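Long-range contacts in myosin-I heavy chain (Dictyostelium discoideum, PDB 5EJY), which is an ATP-driven actin motor involved in the early steps of phagocytosis and adhesion, represented here by a MyTH4-FERM module of its tail: residues Leu2-Leu6 / Tyr171-Arg176; Ile110-Thr114 / Phe146-Leu150; Phe319-Phe323 / Ile337-Lys341. Numbering follows the deposited sequence.

Contact 1: residues Leu2-Leu6 / Tyr171-Arg176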
ATOM      1  N   LEU A   2       1.975 -21.255   8.219  1.00 44.40           N
ATOM      2  CA  LEU A   2       3.335 -20.750   8.049  1.00 43.71           C
ATOM      3  C   LEU A   2       4.380 -21.640   8.724  1.00 43.23           C
ATOM      4  O   LEU A   2       4.134 -22.188   9.790  1.00 38.81           O
ATOM      5  CB  LEU A   2       3.445 -19.323   8.588  1.00 39.79           C
ATOM      6  CG  LEU A   2       2.575 -18.273   7.898  1.00 39.35           C
ATOM      7  CD1 LEU A   2       2.861 -16.886   8.478  1.00 31.90           C
ATOM      8  CD2 LEU A   2       2.843 -18.289   6.397  1.00 39.52           C
ATOM      9  N   PRO A   3       5.560 -21.763   8.103  1.00 41.85           N
ATOM     10  CA  PRO A   3       6.685 -22.520   8.661  1.00 43.49           C
ATOM     11  C   PRO A   3       7.157 -21.942   9.993  1.00 47.24           C
ATOM     12  O   PRO A   3       7.258 -20.723  10.145  1.00 42.05           O
ATOM     13  CB  PRO A   3       7.779 -22.354   7.597  1.00 42.95           C
ATOM     14  CG  PRO A   3       7.392 -21.145   6.825  1.00 41.51           C
ATOM     15  CD  PRO A   3       5.896 -21.149   6.810  1.00 38.61           C
ATOM     16  N   GLN A   4       7.433 -22.815  10.957  1.00 42.99           N
ATOM     17  CA  GLN A   4       7.936 -22.383  12.247  1.00 38.06           C
ATOM     18  C   GLN A   4       9.275 -21.677  12.081  1.00 38.29           C
ATOM     19  O   GLN A   4      10.057 -21.997  11.183  1.00 45.59           O
ATOM     20  CB  GLN A   4       8.087 -23.581  13.189  1.00 43.10           C
ATOM     21  CG  GLN A   4       6.777 -24.258  13.528  1.00 41.89           C
ATOM     22  CD  GLN A   4       5.875 -23.377  14.359  1.00 42.12           C
ATOM     23  OE1 GLN A   4       6.335 -22.686  15.267  1.00 44.90           O
ATOM     24  NE2 GLN A   4       4.585 -23.387  14.050  1.00 40.76           N
ATOM     25  N   ILE A   5       9.531 -20.700  12.940  1.00 36.88           N
ATOM     26  CA  ILE A   5      10.834 -20.056  12.980  1.00 39.72           C
ATOM     27  C   ILE A   5      11.764 -21.009  13.727  1.00 38.96           C
ATOM     28  O   ILE A   5      12.963 -21.081  13.452  1.00 39.56           O
ATOM     29  CB  ILE A   5      10.764 -18.705  13.721  1.00 38.58           C
ATOM     30  CG1 ILE A   5       9.830 -17.740  12.981  1.00 39.86           C
ATOM     31  CG2 ILE A   5      12.147 -18.088  13.841  1.00 32.05           C
ATOM     32  CD1 ILE A   5       9.172 -16.720  13.892  1.00 36.14           C
ATOM     33  N   LEU A   6      11.174 -21.744  14.662  1.00 36.05           N
ATOM     34  CA  LEU A   6      11.900 -22.692  15.498  1.00 43.51           C
ATOM     35  C   LEU A   6      10.978 -23.843  15.876  1.00 40.05           C
ATOM     36  O   LEU A   6       9.846 -23.618  16.308  1.00 45.69           O
ATOM     37  CB  LEU A   6      12.371 -21.997  16.775  1.00 44.57           C
ATOM     38  CG  LEU A   6      13.450 -22.734  17.562  1.00 40.13           C
ATOM     39  CD1 LEU A   6      14.685 -22.844  16.690  1.00 42.39           C
ATOM     40  CD2 LEU A   6      13.765 -21.997  18.837  1.00 33.12           C
ATOM     41  N   TYR A 171       4.867 -13.824  17.671  1.00 26.09           N
ATOM     42  CA  TYR A 171       5.449 -14.942  16.945  1.00 19.80           C
ATOM     43  C   TYR A 171       4.871 -15.028  15.539  1.00 21.22           C
ATOM     44  O   TYR A 171       5.596 -15.229  14.566  1.00 21.32           O
ATOM     45  CB  TYR A 171       5.185 -16.264  17.689  1.00 26.05           C
ATOM     46  CG  TYR A 171       5.947 -17.427  17.101  1.00 28.60           C
ATOM     47  CD1 TYR A 171       7.282 -17.623  17.406  1.00 30.66           C
ATOM     48  CD2 TYR A 171       5.330 -18.332  16.244  1.00 32.86           C
ATOM     49  CE1 TYR A 171       7.990 -18.686  16.877  1.00 34.96           C
ATOM     50  CE2 TYR A 171       6.027 -19.400  15.710  1.00 30.86           C
ATOM     51  CZ  TYR A 171       7.358 -19.573  16.033  1.00 39.01           C
ATOM     52  OH  TYR A 171       8.076 -20.623  15.508  1.00 36.39           O
ATOM     53  N   PHE A 172       3.553 -14.899  15.446  1.00 22.21           N
ATOM     54  CA  PHE A 172       2.887 -14.981  14.148  1.00 21.78           C
ATOM     55  C   PHE A 172       3.334 -13.837  13.211  1.00 19.48           C
ATOM     56  O   PHE A 172       3.601 -14.064  12.036  1.00 20.15           O
ATOM     57  CB  PHE A 172       1.369 -14.964  14.333  1.00 19.97           C
ATOM     58  CG  PHE A 172       0.601 -15.154  13.047  1.00 27.33           C
ATOM     59  CD1 PHE A 172       0.723 -16.326  12.313  1.00 26.17           C
ATOM     60  CD2 PHE A 172      -0.237 -14.157  12.571  1.00 24.16           C
ATOM     61  CE1 PHE A 172       0.020 -16.498  11.122  1.00 32.12           C
ATOM     62  CE2 PHE A 172      -0.944 -14.324  11.374  1.00 26.78           C
ATOM     63  CZ  PHE A 172      -0.815 -15.494  10.653  1.00 27.24           C
ATOM     64  N   ILE A 173       3.438 -12.621  13.720  1.00 19.85           N
ATOM     65  CA  ILE A 173       3.846 -11.525  12.799  1.00 18.51           C
ATOM     66  C   ILE A 173       5.300 -11.721  12.325  1.00 22.42           C
ATOM     67  O   ILE A 173       5.660 -11.358  11.205  1.00 21.20           O
ATOM     68  CB  ILE A 173       3.553 -10.106  13.374  1.00 22.05           C
ATOM     69  CG1 ILE A 173       3.398  -9.072  12.234  1.00 16.38           C
ATOM     70  CG2 ILE A 173       4.628  -9.654  14.363  1.00 21.23           C
ATOM     71  CD1 ILE A 173       2.156  -9.287  11.397  1.00 20.41           C
ATOM     72  N   LEU A 174       6.145 -12.341  13.147  1.00 22.03           N
ATOM     73  CA  LEU A 174       7.501 -12.631  12.669  1.00 21.88           C
ATOM     74  C   LEU A 174       7.439 -13.620  11.513  1.00 22.69           C
ATOM     75  O   LEU A 174       8.181 -13.481  10.550  1.00 25.75           O
ATOM     76  CB  LEU A 174       8.406 -13.202  13.768  1.00 23.59           C
ATOM     77  CG  LEU A 174       8.949 -12.315  14.889  1.00 24.19           C
ATOM     78  CD1 LEU A 174       9.865 -13.171  15.785  1.00 25.99           C
ATOM     79  CD2 LEU A 174       9.710 -11.121  14.344  1.00 23.78           C
ATOM     80  N   GLN A 175       6.567 -14.626  11.622  1.00 23.86           N
ATOM     81  CA  GLN A 175       6.374 -15.581  10.524  1.00 22.10           C
ATOM     82  C   GLN A 175       5.838 -14.891   9.254  1.00 22.01           C
ATOM     83  O   GLN A 175       6.289 -15.168   8.147  1.00 22.67           O
ATOM     84  CB  GLN A 175       5.389 -16.669  10.929  1.00 27.43           C
ATOM     85  CG  GLN A 175       5.872 -17.635  11.999  1.00 26.27           C
ATOM     86  CD  GLN A 175       4.746 -18.516  12.464  1.00 25.90           C
ATOM     87  OE1 GLN A 175       3.834 -18.062  13.157  1.00 28.59           O
ATOM     88  NE2 GLN A 175       4.774 -19.780  12.051  1.00 30.14           N
ATOM     89  N   ARG A 176       4.850 -14.022   9.424  1.00 22.17           N
ATOM     90  CA  ARG A 176       4.284 -13.281   8.291  1.00 22.67           C
ATOM     91  C   ARG A 176       5.348 -12.443   7.556  1.00 21.77           C
ATOM     92  O   ARG A 176       5.367 -12.357   6.319  1.00 24.48           O
ATOM     93  CB  ARG A 176       3.145 -12.382   8.793  1.00 19.99           C
ATOM     94  CG  ARG A 176       1.922 -13.152   9.337  1.00 22.12           C
ATOM     95  CD  ARG A 176       0.897 -13.446   8.241  1.00 26.75           C
ATOM     96  NE  ARG A 176       0.435 -12.203   7.634  1.00 23.13           N
ATOM     97  CZ  ARG A 176       0.221 -12.021   6.331  1.00 27.64           C
ATOM     98  NH1 ARG A 176       0.387 -13.017   5.465  1.00 23.78           N
ATOM     99  NH2 ARG A 176      -0.159 -10.827   5.891  1.00 21.00           N
TER
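Here the N-terminal segment of the chain lies against helix 161-180 of the helical MyTH4 domain. L2, P3 and Q4 run in a polyproline II-like conformation, and I5 then kinks the backbone with phi/psi of -78/-32. L2 and I5 reach the helix with the same rotamer, m,t. That of L2 lays CD1 3.5 Å from Q175 CB and 3.9 Å from F172 CE1, so the leucine rests on one turn of the helix. That of I5 carries its CD1 over the face of the Y171 ring, a CH-pi contact 4.1 Å from the centroid, while the same methyl sits 3.6 Å from L174 CB.

Polar groups fix the register. Q175 points toward segment 2-6 in an m,t rotamer, and its NE2 donates to P3 O at 3.3 Å with an almost straight N-H...O. R176 turns away, and its guanidinium makes salt bridges with D218 and E225 of the FERM part, so the same helix turn faces both segment 2-6 and the next domain. Q4 folds back with chi1 and chi2 both m, which brings its amide to the Y171 hydroxyl; its OE1 also accepts from K151 NZ. Y171, chi1 t, sends its hydroxyl across to the N-terminal segment, where OH donates to Q4 OE1 at 2.7 Å, accepts from I5 N at 3.0 Å and, weakly, from L6 N at 3.4 Å.

Contact 2: residues Ile110-Thr114 / Phe146-Leu150; sequences IKQST and FAAYL
In the MyTH4 helical bundle, helix 102-112, as it gives way to a loop, meets helix 143-155, with I110 and F146 the closest pair (CA-CA 7.9 Å). I110 is helical, rotamer m,t. Its CD1 touches the edge of the F146 ring, 3.8 Å from F146 CD1, and its CG2 sits over the face of Y149, 4.2 Å from the ring centroid near the normal (CH-pi). K111 and Q112 point away and touch F63 of helix 53-70; K111 NZ bonds S37 O and Q39 OE1. S113, at phi/psi -102/8, points at the partner helix; with chi1 p its OG hydrogen-bonds Y149 OH at 2.7 Å. S113 N and T114 OG1 both donate to I110 O, at 3.2 and 2.9 Å, and T114 N to K111 O at 3.0 Å. Y149 and F146 are chi1 t, chi2 69° and 68°. One water bridges S113 O (3.1 Å) and Y149 OH (2.7 Å). The Y149 ring thus packs on I110 carbon while S113 OG and water satisfy its hydroxyl.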
ATOM      1  N   ILE A 110      13.584  -8.518  26.144  1.00 25.76           N
ATOM      2  CA  ILE A 110      13.680  -9.815  26.817  1.00 24.31           C
ATOM      3  C   ILE A 110      14.000  -9.583  28.285  1.00 27.89           C
ATOM      4  O   ILE A 110      13.318 -10.102  29.176  1.00 25.11           O
ATOM      5  CB  ILE A 110      14.767 -10.689  26.188  1.00 23.33           C
ATOM      6  CG1 ILE A 110      14.381 -11.043  24.750  1.00 23.95           C
ATOM      7  CG2 ILE A 110      14.994 -11.968  27.025  1.00 28.37           C
ATOM      8  CD1 ILE A 110      15.528 -11.555  23.910  1.00 23.34           C
ATOM      9  N   LYS A 111      15.028  -8.775  28.525  1.00 24.26           N
ATOM     10  CA  LYS A 111      15.458  -8.416  29.878  1.00 29.23           C
ATOM     11  C   LYS A 111      14.319  -7.856  30.733  1.00 30.74           C
ATOM     12  O   LYS A 111      14.078  -8.328  31.851  1.00 27.95           O
ATOM     13  CB  LYS A 111      16.623  -7.410  29.805  1.00 27.84           C
ATOM     14  CG  LYS A 111      16.888  -6.632  31.088  1.00 29.47           C
ATOM     15  CD  LYS A 111      18.003  -5.586  30.886  1.00 26.07           C
ATOM     16  CE  LYS A 111      18.100  -4.656  32.090  1.00 32.10           C
ATOM     17  NZ  LYS A 111      18.551  -5.413  33.308  1.00 34.18           N
ATOM     18  N   GLN A 112      13.620  -6.849  30.217  1.00 26.15           N
ATOM     19  CA  GLN A 112      12.599  -6.175  31.010  1.00 27.63           C
ATOM     20  C   GLN A 112      11.350  -7.023  31.225  1.00 28.77           C
ATOM     21  O   GLN A 112      10.502  -6.680  32.051  1.00 27.77           O
ATOM     22  CB  GLN A 112      12.209  -4.829  30.393  1.00 28.05           C
ATOM     23  CG  GLN A 112      13.288  -3.751  30.517  1.00 30.34           C
ATOM     24  CD  GLN A 112      13.635  -3.429  31.969  1.00 28.95           C
ATOM     25  OE1 GLN A 112      14.483  -4.079  32.575  1.00 27.29           O
ATOM     26  NE2 GLN A 112      12.981  -2.420  32.522  1.00 28.18           N
ATOM     27  N   SER A 113      11.221  -8.106  30.466  1.00 25.22           N
ATOM     28  CA  SER A 113      10.093  -9.011  30.658  1.00 29.04           C
ATOM     29  C   SER A 113      10.516 -10.259  31.446  1.00 27.25           C
ATOM     30  O   SER A 113       9.748 -11.211  31.568  1.00 32.69           O
ATOM     31  CB  SER A 113       9.466  -9.408  29.315  1.00 24.59           C
ATOM     32  OG  SER A 113      10.381 -10.153  28.525  1.00 26.15           O
ATOM     33  N   THR A 114      11.747 -10.253  31.957  1.00 28.77           N
ATOM     34  CA  THR A 114      12.266 -11.376  32.743  1.00 31.79           C
ATOM     35  C   THR A 114      12.202 -11.047  34.230  1.00 33.05           C
ATOM     36  O   THR A 114      12.743 -10.035  34.663  1.00 28.15           O
ATOM     37  CB  THR A 114      13.715 -11.710  32.358  1.00 35.51           C
ATOM     38  OG1 THR A 114      13.739 -12.237  31.027  1.00 31.38           O
ATOM     39  CG2 THR A 114      14.317 -12.749  33.324  1.00 30.29           C
ATOM     40  N   PHE A 146      15.421 -15.688  20.532  1.00 25.78           N
ATOM     41  CA  PHE A 146      14.230 -14.904  20.791  1.00 24.49           C
ATOM     42  C   PHE A 146      13.003 -15.735  20.475  1.00 21.71           C
ATOM     43  O   PHE A 146      12.014 -15.689  21.192  1.00 24.19           O
ATOM     44  CB  PHE A 146      14.213 -13.579  19.992  1.00 22.13           C
ATOM     45  CG  PHE A 146      12.967 -12.792  20.214  1.00 23.78           C
ATOM     46  CD1 PHE A 146      12.712 -12.216  21.446  1.00 23.68           C
ATOM     47  CD2 PHE A 146      12.016 -12.678  19.217  1.00 27.37           C
ATOM     48  CE1 PHE A 146      11.529 -11.511  21.673  1.00 27.12           C
ATOM     49  CE2 PHE A 146      10.825 -11.980  19.446  1.00 26.25           C
ATOM     50  CZ  PHE A 146      10.594 -11.392  20.665  1.00 23.19           C
ATOM     51  N   ALA A 147      13.073 -16.508  19.399  1.00 25.81           N
ATOM     52  CA  ALA A 147      11.952 -17.373  19.049  1.00 26.30           C
ATOM     53  C   ALA A 147      11.695 -18.414  20.141  1.00 28.38           C
ATOM     54  O   ALA A 147      10.547 -18.752  20.440  1.00 24.72           O
ATOM     55  CB  ALA A 147      12.212 -18.052  17.714  1.00 29.21           C
ATOM     56  N   ALA A 148      12.766 -18.928  20.734  1.00 26.61           N
ATOM     57  CA  ALA A 148      12.603 -19.894  21.830  1.00 27.60           C
ATOM     58  C   ALA A 148      11.899 -19.220  22.999  1.00 28.02           C
ATOM     59  O   ALA A 148      11.017 -19.793  23.654  1.00 31.33           O
ATOM     60  CB  ALA A 148      13.961 -20.453  22.252  1.00 28.70           C
ATOM     61  N   TYR A 149      12.277 -17.976  23.249  1.00 24.30           N
ATOM     62  CA  TYR A 149      11.692 -17.210  24.335  1.00 25.23           C
ATOM     63  C   TYR A 149      10.186 -17.006  24.127  1.00 29.02           C
ATOM     64  O   TYR A 149       9.400 -17.129  25.069  1.00 27.48           O
ATOM     65  CB  TYR A 149      12.414 -15.867  24.468  1.00 29.00           C
ATOM     66  CG  TYR A 149      11.944 -15.044  25.636  1.00 27.63           C
ATOM     67  CD1 TYR A 149      12.211 -15.446  26.941  1.00 35.17           C
ATOM     68  CD2 TYR A 149      11.245 -13.867  25.443  1.00 23.85           C
ATOM     69  CE1 TYR A 149      11.792 -14.696  28.018  1.00 34.52           C
ATOM     70  CE2 TYR A 149      10.818 -13.105  26.506  1.00 22.33           C
ATOM     71  CZ  TYR A 149      11.096 -13.533  27.802  1.00 32.39           C
ATOM     72  OH  TYR A 149      10.677 -12.802  28.879  1.00 29.75           O
ATOM     73  N   LEU A 150       9.794 -16.698  22.890  1.00 27.01           N
ATOM     74  CA  LEU A 150       8.381 -16.525  22.548  1.00 25.52           C
ATOM     75  C   LEU A 150       7.587 -17.816  22.781  1.00 25.23           C
ATOM     76  O   LEU A 150       6.543 -17.807  23.405  1.00 24.72           O
ATOM     77  CB  LEU A 150       8.235 -16.113  21.071  1.00 23.36           C
ATOM     78  CG  LEU A 150       8.657 -14.689  20.696  1.00 24.62           C
ATOM     79  CD1 LEU A 150       8.468 -14.451  19.200  1.00 23.62           C
ATOM     80  CD2 LEU A 150       7.850 -13.692  21.501  1.00 27.33           C
TER
HETATM   81  O   HOH W   1      10.332 -14.259  31.124  1.00 35.29           O

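Contact 3: residues Phe319-Phe323 / Ile337-Lys341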
ATOM      1  N   PHE A 319     -14.692   5.424 -17.986  1.00 25.92           N
ATOM      2  CA  PHE A 319     -15.532   6.610 -18.078  1.00 29.24           C
ATOM      3  C   PHE A 319     -14.846   7.779 -17.392  1.00 29.76           C
ATOM      4  O   PHE A 319     -14.740   8.869 -17.953  1.00 28.59           O
ATOM      5  CB  PHE A 319     -16.884   6.348 -17.410  1.00 25.90           C
ATOM      6  CG  PHE A 319     -17.830   7.520 -17.457  1.00 29.99           C
ATOM      7  CD1 PHE A 319     -18.885   7.537 -18.361  1.00 27.51           C
ATOM      8  CD2 PHE A 319     -17.676   8.590 -16.588  1.00 29.55           C
ATOM      9  CE1 PHE A 319     -19.766   8.604 -18.397  1.00 27.32           C
ATOM     10  CE2 PHE A 319     -18.547   9.665 -16.620  1.00 34.31           C
ATOM     11  CZ  PHE A 319     -19.595   9.674 -17.529  1.00 31.79           C
ATOM     12  N   ASN A 320     -14.380   7.553 -16.165  1.00 26.11           N
ATOM     13  CA  ASN A 320     -13.707   8.607 -15.417  1.00 28.73           C
ATOM     14  C   ASN A 320     -12.405   9.061 -16.071  1.00 29.14           C
ATOM     15  O   ASN A 320     -12.086  10.249 -16.064  1.00 28.97           O
ATOM     16  CB  ASN A 320     -13.453   8.178 -13.973  1.00 32.56           C
ATOM     17  CG  ASN A 320     -14.737   8.023 -13.188  1.00 43.86           C
ATOM     18  OD1 ASN A 320     -15.734   8.687 -13.482  1.00 39.99           O
ATOM     19  ND2 ASN A 320     -14.723   7.147 -12.186  1.00 46.14           N
ATOM     20  N   ASP A 321     -11.656   8.125 -16.641  1.00 24.59           N
ATOM     21  CA  ASP A 321     -10.431   8.502 -17.322  1.00 26.03           C
ATOM     22  C   ASP A 321     -10.744   9.337 -18.577  1.00 28.78           C
ATOM     23  O   ASP A 321     -10.011  10.257 -18.909  1.00 27.35           O
ATOM     24  CB  ASP A 321      -9.595   7.279 -17.692  1.00 24.33           C
ATOM     25  CG  ASP A 321      -8.869   6.674 -16.489  1.00 23.66           C
ATOM     26  OD1 ASP A 321      -8.693   7.374 -15.475  1.00 31.19           O
ATOM     27  OD2 ASP A 321      -8.464   5.505 -16.571  1.00 26.79           O
ATOM     28  N   LEU A 322     -11.829   9.012 -19.269  1.00 26.39           N
ATOM     29  CA  LEU A 322     -12.179   9.745 -20.490  1.00 29.70           C
ATOM     30  C   LEU A 322     -12.749  11.126 -20.179  1.00 30.40           C
ATOM     31  O   LEU A 322     -12.943  11.950 -21.084  1.00 33.49           O
ATOM     32  CB  LEU A 322     -13.107   8.913 -21.383  1.00 26.17           C
ATOM     33  CG  LEU A 322     -12.434   7.635 -21.878  1.00 25.43           C
ATOM     34  CD1 LEU A 322     -13.356   6.801 -22.747  1.00 29.41           C
ATOM     35  CD2 LEU A 322     -11.147   7.987 -22.640  1.00 28.96           C
ATOM     36  N   PHE A 323     -12.991  11.384 -18.895  1.00 31.06           N
ATOM     37  CA  PHE A 323     -13.394  12.706 -18.418  1.00 33.24           C
ATOM     38  C   PHE A 323     -12.174  13.482 -17.916  1.00 33.17           C
ATOM     39  O   PHE A 323     -12.290  14.613 -17.440  1.00 34.61           O
ATOM     40  CB  PHE A 323     -14.454  12.603 -17.302  1.00 33.33           C
ATOM     41  CG  PHE A 323     -15.888  12.726 -17.795  1.00 35.47           C
ATOM     42  CD1 PHE A 323     -16.244  12.308 -19.066  1.00 36.08           C
ATOM     43  CD2 PHE A 323     -16.872  13.271 -16.979  1.00 38.50           C
ATOM     44  CE1 PHE A 323     -17.552  12.426 -19.520  1.00 36.47           C
ATOM     45  CE2 PHE A 323     -18.183  13.390 -17.423  1.00 38.47           C
ATOM     46  CZ  PHE A 323     -18.521  12.966 -18.698  1.00 33.70           C
ATOM     47  N   ILE A 337     -21.173  10.066 -23.984  1.00 34.87           N
ATOM     48  CA  ILE A 337     -21.191   9.101 -22.875  1.00 33.85           C
ATOM     49  C   ILE A 337     -21.878   9.647 -21.621  1.00 35.29           C
ATOM     50  O   ILE A 337     -22.638   8.931 -20.954  1.00 38.14           O
ATOM     51  CB  ILE A 337     -19.783   8.541 -22.541  1.00 33.36           C
ATOM     52  CG1 ILE A 337     -18.788   9.666 -22.232  1.00 35.02           C
ATOM     53  CG2 ILE A 337     -19.275   7.646 -23.677  1.00 33.74           C
ATOM     54  CD1 ILE A 337     -17.405   9.157 -21.726  1.00 31.57           C
ATOM     55  N   GLY A 338     -21.628  10.909 -21.299  1.00 32.92           N
ATOM     56  CA  GLY A 338     -22.205  11.510 -20.109  1.00 35.04           C
ATOM     57  C   GLY A 338     -23.712  11.694 -20.195  1.00 42.18           C
ATOM     58  O   GLY A 338     -24.418  11.582 -19.187  1.00 38.42           O
ATOM     59  N   SER A 339     -24.209  11.974 -21.399  1.00 38.50           N
ATOM     60  CA  SER A 339     -25.650  12.145 -21.598  1.00 44.75           C
ATOM     61  C   SER A 339     -26.393  10.819 -21.468  1.00 37.49           C
ATOM     62  O   SER A 339     -27.505  10.772 -20.945  1.00 39.56           O
ATOM     63  CB  SER A 339     -25.958  12.814 -22.947  1.00 36.34           C
ATOM     64  OG  SER A 339     -25.668  11.953 -24.036  1.00 38.59           O
ATOM     65  N   LEU A 340     -25.782   9.744 -21.956  1.00 39.94           N
ATOM     66  CA  LEU A 340     -26.352   8.411 -21.789  1.00 41.00           C
ATOM     67  C   LEU A 340     -26.369   7.998 -20.319  1.00 39.84           C
ATOM     68  O   LEU A 340     -27.354   7.426 -19.836  1.00 38.99           O
ATOM     69  CB  LEU A 340     -25.606   7.383 -22.647  1.00 36.76           C
ATOM     70  CG  LEU A 340     -25.934   7.474 -24.140  1.00 42.58           C
ATOM     71  CD1 LEU A 340     -24.967   6.664 -24.982  1.00 38.51           C
ATOM     72  CD2 LEU A 340     -27.381   7.030 -24.397  1.00 40.24           C
ATOM     73  N   LYS A 341     -25.291   8.307 -19.602  1.00 39.29           N
ATOM     74  CA  LYS A 341     -25.206   7.991 -18.177  1.00 40.18           C
ATOM     75  C   LYS A 341     -26.311   8.710 -17.397  1.00 43.35           C
ATOM     76  O   LYS A 341     -26.896   8.157 -16.458  1.00 35.45           O
ATOM     77  CB  LYS A 341     -23.824   8.357 -17.628  1.00 36.44           C
ATOM     78  CG  LYS A 341     -23.605   8.026 -16.151  1.00 36.55           C
ATOM     79  CD  LYS A 341     -22.160   8.313 -15.737  1.00 39.56           C
ATOM     80  CE  LYS A 341     -22.015   8.573 -14.235  1.00 48.02           C
ATOM     81  NZ  LYS A 341     -20.635   9.078 -13.907  1.00 40.59           N
TER
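I337 is the main bump on its helix. Pointing toward the other segment, it pushes CD1 into a hollow walled by F319, L322 and F323: that methyl is 4.0 Å from F319 CD1, 4.3 Å from L322 CB and 3.9 Å from F323 CE1. L400, on helix 390-402, touches I337 as well.

The bump coming the other way is the F319 ring. With chi1 t it reaches across edge first, meeting I337 O (3.9 Å from F319 CE1) and G338 CA (4.1 Å from F319 CZ), and it slides beneath K341, whose CD lies over one ring face, 3.4 Å from F319 CZ. K341 is extended with every chi t, so its methylene chain makes a flat lid before NZ goes on to bond K364 O.

G338 supplies the low spot. F323, its chi1 of -95° lying between wells, puts CZ 4.2 Å from G338 CA; a CB on that residue would come within 3.2 Å of F323 CZ, a tight fit. No hydrogen bond crosses between the segments, so complementary shape does the joining. The two consecutive helices, 304-322 and 331-346, pack this way in the helical central lobe (F2) of the FERM domain.

Overall arrangement
Contacts 1 and 2 belong to the MyTH4 domain and contact 3 to the FERM central lobe, at opposite sides of the chain's centre. Contacts 1 and 2 have centres 16 Å apart and touch: L6 of the N-terminal segment rests on helix 143-155 (L6 CD2 to A148 N 3.7 Å), and the neighbouring helices 143-155 and 161-180 pack through L150 CD1 and L174 CD1 at 3.9 Å. In sequence, contact 2 falls between the halves of contact 1, which ties the chain start to helix 161-180. Contact 3 follows both, its centre about 48 Å from contact 1 and 59 Å from contact 2, touching neither. Each end of this elongated tail module has its own helical core.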